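Local coordinates for protein KP6 killer toxin subunit beta (Ustilago maydis virus P6, PDB 4GVB) that forms one half of a secreted, virally encoded antifungal heterodimer that kills sensitive fungal cells, its alpha partner being the subunit known to recognize cellular receptors, at residues M8-V12 / V24-A28. Residue numbers count along the deposited sequence, not the author numbering.
Sequences MCQCV and VTRAA
Residues 8-12 are an extended part of strand 7-13, with phi/psi of -81/139 at Cys-11. Residues 24-28 are one turn of alpha-helix 22-29, with -56/-48 at Thr-25, closed by the hydrogen bond from Ala-28 N to Val-24 O, 2.9 Å. The segment axes approach to 7.3 Å, and their N-to-C directions differ by 129°. The closest CA pair is Cys-11 and Thr-25, 4.9 Å apart. Val-24 CG1 packs on Cys-11 CB at 3.7 Å. Val-24 also touches Leu-68 of the alpha subunit. Thr-25 follows, with chi1 m. This rotamer brings its OG1 to 2.9 Å from Cys-11 N, which donates a hydrogen bond to it. Thr-25 OG1 also hydrogen-bonds Leu-21 O, one turn earlier. The methyl Thr-25 CG2 lies 3.9 Å from Cys-9 O. Ala-28 points toward the strand, and its CB meets Cys-11 SG at 3.9 Å. Cys-11, chi1 m, thus sits against Val-24, Thr-25 and Ala-28. Cys-9 is bonded to Cys-74 of the antiparallel partner strand 70-76. The result is a buried strand-helix packing in a small, disulfide-linked alpha+beta fold, where the Cys-11 to Cys-64 disulfide ties strand 7-13 to helix 57-67 beside helix 22-29.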
loop_
_atom_site.group_PDB
_atom_site.type_symbol
_atom_site.label_atom_id
_atom_site.label_comp_id
_atom_site.label_asym_id
_atom_site.label_seq_id
_atom_site.Cartn_x
_atom_site.Cartn_y
_atom_site.Cartn_z
ATOM N N MET B 8 -12.100 -7.688 13.422
ATOM C CA MET B 8 -11.636 -8.055 12.087
ATOM C C MET B 8 -12.053 -6.945 11.118
ATOM O O MET B 8 -13.153 -6.418 11.219
ATOM C CB MET B 8 -12.189 -9.420 11.655
ATOM C CG MET B 8 -13.705 -9.498 11.568
ATOM S SD MET B 8 -14.309 -11.187 11.315
ATOM C CE MET B 8 -16.022 -10.867 10.963
ATOM N N CYS B 9 -11.167 -6.588 10.193
ATOM C CA CYS B 9 -11.379 -5.422 9.355
ATOM C C CYS B 9 -11.005 -5.643 7.902
ATOM O O CYS B 9 -10.137 -6.462 7.584
ATOM C CB CYS B 9 -10.557 -4.235 9.877
ATOM S SG CYS B 9 -10.877 -3.704 11.579
ATOM N N GLN B 10 -11.688 -4.910 7.029
ATOM C CA GLN B 10 -11.356 -4.823 5.617
ATOM C C GLN B 10 -11.068 -3.363 5.311
ATOM O O GLN B 10 -11.670 -2.471 5.904
ATOM C CB GLN B 10 -12.556 -5.228 4.749
ATOM C CG GLN B 10 -13.183 -6.586 5.018
ATOM C CD GLN B 10 -14.404 -6.800 4.137
ATOM O OE1 GLN B 10 -14.618 -7.882 3.590
ATOM N NE2 GLN B 10 -15.204 -5.759 3.987
ATOM N N CYS B 11 -10.150 -3.116 4.382
ATOM C CA CYS B 11 -10.047 -1.805 3.743
ATOM C C CYS B 11 -11.095 -1.745 2.647
ATOM O O CYS B 11 -11.295 -2.722 1.933
ATOM C CB CYS B 11 -8.642 -1.621 3.138
ATOM S SG CYS B 11 -7.326 -1.685 4.358
ATOM N N VAL B 12 -11.773 -0.608 2.515
ATOM C CA VAL B 12 -12.842 -0.469 1.543
ATOM C C VAL B 12 -12.744 0.868 0.815
ATOM O O VAL B 12 -12.174 1.831 1.333
ATOM C CB VAL B 12 -14.235 -0.580 2.220
ATOM C CG1 VAL B 12 -14.407 -1.954 2.856
ATOM C CG2 VAL B 12 -14.409 0.518 3.271
ATOM N N VAL B 24 -5.264 -3.820 -0.795
ATOM C CA VAL B 24 -5.058 -2.798 0.226
ATOM C C VAL B 24 -5.175 -3.436 1.611
ATOM O O VAL B 24 -4.335 -3.227 2.492
ATOM C CB VAL B 24 -6.082 -1.643 0.063
ATOM C CG1 VAL B 24 -5.802 -0.547 1.065
ATOM C CG2 VAL B 24 -6.017 -1.069 -1.361
ATOM N N THR B 25 -6.233 -4.224 1.807
ATOM C CA THR B 25 -6.380 -4.970 3.048
ATOM C C THR B 25 -5.153 -5.867 3.303
ATOM O O THR B 25 -4.624 -5.891 4.412
ATOM C CB THR B 25 -7.661 -5.832 3.052
ATOM O OG1 THR B 25 -8.797 -5.017 2.709
ATOM C CG2 THR B 25 -7.876 -6.421 4.406
ATOM N N ARG B 26 -4.733 -6.615 2.281
ATOM C CA ARG B 26 -3.562 -7.479 2.394
ATOM C C ARG B 26 -2.323 -6.686 2.843
ATOM O O ARG B 26 -1.562 -7.119 3.713
ATOM C CB ARG B 26 -3.313 -8.185 1.053
ATOM C CG ARG B 26 -2.042 -8.980 0.980
ATOM C CD ARG B 26 -1.996 -9.810 -0.306
ATOM N NE ARG B 26 -3.259 -10.508 -0.543
ATOM C CZ ARG B 26 -4.076 -10.244 -1.553
ATOM N NH1 ARG B 26 -3.757 -9.292 -2.423
ATOM N NH2 ARG B 26 -5.203 -10.927 -1.693
ATOM N N ALA B 27 -2.127 -5.513 2.252
ATOM C CA ALA B 27 -0.953 -4.703 2.581
ATOM C C ALA B 27 -1.037 -4.197 4.014
ATOM O O ALA B 27 -0.064 -4.231 4.760
ATOM C CB ALA B 27 -0.818 -3.536 1.604
ATOM N N ALA B 28 -2.221 -3.741 4.405
ATOM C CA ALA B 28 -2.421 -3.211 5.748
ATOM C C ALA B 28 -2.268 -4.293 6.805
ATOM O O ALA B 28 -1.756 -4.037 7.894
ATOM C CB ALA B 28 -3.797 -2.546 5.851
#